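Local atomic coordinates of YARHG domain-containing protein (Legionella pneumophila subsp. pneumophila, PDB entry 4G2A), a protein that is of unknown function but, as a two-domain protein pairing a DUF4424 region with a YARHG domain, has been proposed to bind nutrients. Residues A[23-28]-A[49-54]; A[97-102]-A[135-140]. All coordinates share one frame; numbering follows the deposited sequence.

Contact 1: residues A[23-28]-A[49-54]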
# COMPACT_ATOMS: atom_id res chain seq x y z
N MSE A 23 21.82 11.53 4.69
CA MSE A 23 21.22 10.50 3.85
C MSE A 23 21.33 11.01 2.43
O MSE A 23 20.80 12.07 2.14
CB MSE A 23 19.77 10.26 4.29
CG MSE A 23 19.27 8.90 3.90
SE MSE A 23 17.37 8.80 4.21
CE MSE A 23 17.36 7.95 5.91
N VAL A 24 22.14 10.36 1.58
CA VAL A 24 22.40 10.91 0.27
C VAL A 24 21.57 10.27 -0.85
O VAL A 24 21.37 10.91 -1.88
CB VAL A 24 23.91 10.94 -0.08
CG1 VAL A 24 24.65 11.97 0.77
CG2 VAL A 24 24.54 9.57 0.10
N SER A 25 21.06 9.05 -0.65
CA SER A 25 20.22 8.38 -1.64
C SER A 25 19.45 7.23 -1.03
O SER A 25 19.86 6.67 -0.02
CB SER A 25 21.05 7.87 -2.82
OG SER A 25 21.65 6.61 -2.54
N GLU A 26 18.30 6.91 -1.63
CA GLU A 26 17.42 5.80 -1.25
C GLU A 26 16.88 5.15 -2.51
O GLU A 26 16.72 5.81 -3.54
CB GLU A 26 16.24 6.24 -0.35
CG GLU A 26 16.56 7.16 0.83
CD GLU A 26 16.85 8.59 0.43
OE1 GLU A 26 16.09 9.15 -0.40
OE2 GLU A 26 17.89 9.13 0.87
N LEU A 27 16.61 3.85 -2.44
CA LEU A 27 16.05 3.05 -3.52
C LEU A 27 15.02 2.18 -2.84
O LEU A 27 15.38 1.22 -2.17
CB LEU A 27 17.18 2.26 -4.22
CG LEU A 27 16.81 1.38 -5.41
CD1 LEU A 27 16.34 2.22 -6.60
CD2 LEU A 27 18.01 0.54 -5.83
N ILE A 28 13.74 2.59 -2.90
CA ILE A 28 12.67 1.93 -2.17
C ILE A 28 11.68 1.26 -3.15
O ILE A 28 10.97 1.92 -3.91
CB ILE A 28 12.01 2.97 -1.21
CG1 ILE A 28 13.07 3.49 -0.19
CG2 ILE A 28 10.79 2.37 -0.49
CD1 ILE A 28 12.83 4.88 0.38
N ASN A 49 17.10 0.38 -0.02
CA ASN A 49 18.51 0.65 0.07
C ASN A 49 18.67 2.10 0.45
O ASN A 49 17.85 2.92 0.06
CB ASN A 49 19.28 0.28 -1.21
CG ASN A 49 20.74 0.03 -0.88
OD1 ASN A 49 21.11 -1.06 -0.45
ND2 ASN A 49 21.58 1.06 -0.99
N PHE A 50 19.70 2.40 1.26
CA PHE A 50 19.99 3.74 1.76
C PHE A 50 21.48 3.96 1.75
O PHE A 50 22.25 3.06 2.10
CB PHE A 50 19.46 3.96 3.19
CG PHE A 50 18.08 3.42 3.47
CD1 PHE A 50 16.95 4.19 3.20
CD2 PHE A 50 17.90 2.14 3.98
CE1 PHE A 50 15.66 3.67 3.41
CE2 PHE A 50 16.62 1.63 4.19
CZ PHE A 50 15.50 2.40 3.91
N THR A 51 21.88 5.17 1.38
CA THR A 51 23.29 5.54 1.35
C THR A 51 23.43 6.68 2.34
O THR A 51 22.70 7.67 2.24
CB THR A 51 23.73 5.89 -0.09
OG1 THR A 51 23.33 4.85 -0.99
CG2 THR A 51 25.19 6.10 -0.22
N PHE A 52 24.31 6.53 3.30
CA PHE A 52 24.58 7.52 4.34
C PHE A 52 26.00 7.99 4.25
O PHE A 52 26.88 7.16 3.98
CB PHE A 52 24.35 6.94 5.74
CG PHE A 52 22.91 6.59 6.05
CD1 PHE A 52 22.05 7.55 6.58
CD2 PHE A 52 22.44 5.30 5.86
CE1 PHE A 52 20.73 7.22 6.88
CE2 PHE A 52 21.12 4.98 6.17
CZ PHE A 52 20.28 5.93 6.69
N LYS A 53 26.26 9.28 4.49
CA LYS A 53 27.63 9.78 4.47
C LYS A 53 28.00 10.47 5.81
O LYS A 53 27.29 11.35 6.29
CB LYS A 53 27.90 10.72 3.29
CG LYS A 53 29.41 10.96 3.11
CD LYS A 53 29.77 11.97 2.04
CE LYS A 53 31.20 12.47 2.15
NZ LYS A 53 31.33 13.61 3.12
N ASN A 54 29.16 10.06 6.37
CA ASN A 54 29.75 10.69 7.54
C ASN A 54 30.39 12.00 7.05
O ASN A 54 31.30 11.95 6.22
CB ASN A 54 30.77 9.77 8.20
CG ASN A 54 31.45 10.39 9.41
OD1 ASN A 54 30.99 11.37 9.97
ND2 ASN A 54 32.53 9.79 9.86
O HOH W 1 20.64 4.01 -2.47
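M23, a selenomethionine, lies beside F52 with both side chains pointing the same way. Its chain runs extended until it bends at chi3 (-97°), which brings CE to 3.6 Å from F52 CE1, equally near CZ. SE stands 5.4 Å from the centroid of the F52 ring and oblique to it, a Met-aromatic contact; W167 meets both residues. V24 sends its N-H to T51 O at 2.8 Å. Its CG2 sits between backbone N and carbonyl carbon, and from there packs against T51 CG2 at 3.5 Å, the two side chains crossing obliquely.

A beta bulge interrupts the ladder here: V24 N donates to T51 O and T51 N to S25 O, so V24 and S25 both lie opposite the single residue T51. Segments 23-28 and 49-54 run at 175°, as in the antiparallel hairpin of strands 21-33 and 43-54.

S25 and T51 thus form a hydrogen-bonded pair. On the face that also carries L27 and N49, S25 OG comes within 2.9 Å of T51 OG1, and a water bound to S25 OG also accepts a weak bond from N49 ND2, whose stronger partner is N138. E26 points to the face carrying M23, F50 and F52. Its CG reaches the edge of the F50 ring, near the ring plane, 3.8 Å from CD1, while the bend at chi2 (74°) carries CD off the line of CB and CG; OE1 is hydrogen-bonded to T175 OG1, so the buried E26 has a polar partner there. L27 closes a second hydrogen-bonded pair through reciprocal backbone bonds with N49, and the CB atoms of L27 and N49 lie 4.2 Å apart. I28 CD1 approaches F50 CE1 obliquely at 4.3 Å.

Contact 2: residues A[97-102]-A[135-140]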
# COMPACT_ATOMS: atom_id res chain seq x y z
N VAL A 97 18.08 -6.54 8.21
CA VAL A 97 18.92 -5.37 7.97
C VAL A 97 20.37 -5.83 7.76
O VAL A 97 20.87 -6.71 8.48
CB VAL A 97 18.80 -4.25 9.05
CG1 VAL A 97 18.97 -4.78 10.47
CG2 VAL A 97 19.74 -3.08 8.78
N THR A 98 21.01 -5.27 6.71
CA THR A 98 22.42 -5.47 6.37
C THR A 98 23.14 -4.12 6.44
O THR A 98 22.60 -3.10 5.97
CB THR A 98 22.63 -6.16 5.00
OG1 THR A 98 22.37 -5.24 3.95
CG2 THR A 98 21.80 -7.43 4.82
N VAL A 99 24.32 -4.10 7.06
CA VAL A 99 25.18 -2.92 7.18
C VAL A 99 26.39 -3.21 6.32
O VAL A 99 27.07 -4.21 6.57
CB VAL A 99 25.57 -2.59 8.65
CG1 VAL A 99 26.54 -1.41 8.73
CG2 VAL A 99 24.34 -2.33 9.51
N ASN A 100 26.61 -2.40 5.26
CA ASN A 100 27.70 -2.57 4.28
C ASN A 100 27.67 -4.02 3.71
O ASN A 100 28.68 -4.73 3.68
CB ASN A 100 29.07 -2.21 4.88
CG ASN A 100 29.36 -0.73 4.92
OD1 ASN A 100 28.74 0.07 4.23
ND2 ASN A 100 30.36 -0.35 5.69
N ASP A 101 26.45 -4.44 3.35
CA ASP A 101 26.05 -5.72 2.76
C ASP A 101 26.27 -6.96 3.69
O ASP A 101 26.08 -8.10 3.24
CB ASP A 101 26.68 -5.89 1.36
CG ASP A 101 26.20 -4.78 0.42
OD1 ASP A 101 24.96 -4.68 0.20
OD2 ASP A 101 27.05 -3.95 -0.01
N LYS A 102 26.55 -6.73 5.00
CA LYS A 102 26.66 -7.76 6.04
C LYS A 102 25.42 -7.73 6.94
O LYS A 102 25.11 -6.68 7.54
CB LYS A 102 27.94 -7.60 6.87
CG LYS A 102 28.12 -8.68 7.94
CD LYS A 102 29.40 -8.43 8.73
CE LYS A 102 29.47 -9.22 10.01
NZ LYS A 102 30.61 -8.77 10.86
N ALA A 135 33.45 8.57 5.53
CA ALA A 135 32.99 7.37 4.84
C ALA A 135 31.48 7.29 4.63
O ALA A 135 30.70 7.93 5.32
CB ALA A 135 33.47 6.14 5.57
N THR A 136 31.10 6.48 3.63
CA THR A 136 29.74 6.15 3.22
C THR A 136 29.39 4.75 3.78
O THR A 136 30.22 3.83 3.74
CB THR A 136 29.63 6.23 1.67
OG1 THR A 136 29.87 7.57 1.23
CG2 THR A 136 28.29 5.78 1.14
N VAL A 137 28.19 4.59 4.29
CA VAL A 137 27.74 3.30 4.80
C VAL A 137 26.46 2.95 4.06
O VAL A 137 25.58 3.80 3.90
CB VAL A 137 27.59 3.26 6.35
CG1 VAL A 137 26.79 2.06 6.84
CG2 VAL A 137 28.97 3.27 7.02
N ASN A 138 26.39 1.71 3.56
CA ASN A 138 25.21 1.20 2.88
C ASN A 138 24.29 0.49 3.89
O ASN A 138 24.75 -0.35 4.67
CB ASN A 138 25.60 0.24 1.77
CG ASN A 138 24.47 0.03 0.79
OD1 ASN A 138 24.23 0.86 -0.08
ND2 ASN A 138 23.72 -1.05 0.95
N ILE A 139 23.00 0.88 3.91
CA ILE A 139 21.98 0.26 4.76
C ILE A 139 20.95 -0.35 3.83
O ILE A 139 20.52 0.30 2.89
CB ILE A 139 21.35 1.22 5.84
CG1 ILE A 139 22.42 1.81 6.83
CG2 ILE A 139 20.18 0.54 6.61
CD1 ILE A 139 23.24 0.79 7.69
N HIS A 140 20.60 -1.61 4.08
CA HIS A 140 19.57 -2.32 3.32
C HIS A 140 18.54 -2.94 4.26
O HIS A 140 18.90 -3.55 5.27
CB HIS A 140 20.16 -3.39 2.39
CG HIS A 140 19.12 -4.02 1.50
ND1 HIS A 140 18.52 -5.21 1.82
CD2 HIS A 140 18.56 -3.55 0.36
CE1 HIS A 140 17.65 -5.45 0.86
NE2 HIS A 140 17.63 -4.48 -0.04
O HOH W 2 23.95 -3.07 3.35
O HOH W 3 32.40 2.41 5.38
O HOH W 4 30.57 1.92 1.92
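T98 and H140 exchange backbone hydrogen bonds, T98 N to H140 O and H140 N to T98 O, both 3.1 Å. Their side chains lie side by side, T98 OG1 coming 3.3 Å from H140 CB. This OG1 also bonds a water that accepts from D101 N and N138 ND2 and donates weakly to N138 O, so one molecule links both segments.

The strands are antiparallel (170°), and 97-99 runs straight into a type I' beta turn from V99 to K102, closed by V99 N to K102 O and K102 N to V99 O. This is the tight turn of the hairpin formed by strands 95-99 and 102-110, docked against strand 136-150.

At the turn N100 serves the neighbouring strand twice. Its N donates to N138 O at 2.8 Å, nearly straight (171°), and its OD1 accepts from N138 N at 2.9 Å, the side chain taking the place of a backbone carbonyl; the donor is tilted 26° from the plane of the side-chain amide. T136 O receives bonds from two waters, one accepting weakly from N100 ND2, the other donating weakly to N100 OD1. N138 OD1 is taken by N49.

On the face away from T98 and H140, V99 CG2 meets I139 CD1 at 3.8 Å, and V99 CG1 lies 4.0 Å from V137 CG1, while W127 packs against V99 and I139.

How the contacts relate
One strand of contact 1, 43-54, pairs with one strand of contact 2, 136-150, and the centres of the contacts are about 9 Å apart. F50 N to I139 O (2.8 Å) and N49 ND2 to N138 OD1 (2.8 Å), both probable hydrogen bonds, join them directly, and T51 CG2 packs on T136 CG2. Each is partly buried, but contact 1 has five buried residues of eleven touching, contact 2 three of ten. Contact 1 sets aromatic and selenomethionine packing on one face, and its cross-strand hydrogen bonds are backbone to backbone. Contact 2 ends at an exposed turn, where N100 OD1 accepts one backbone N-H and waters join the turn to strand 136-150.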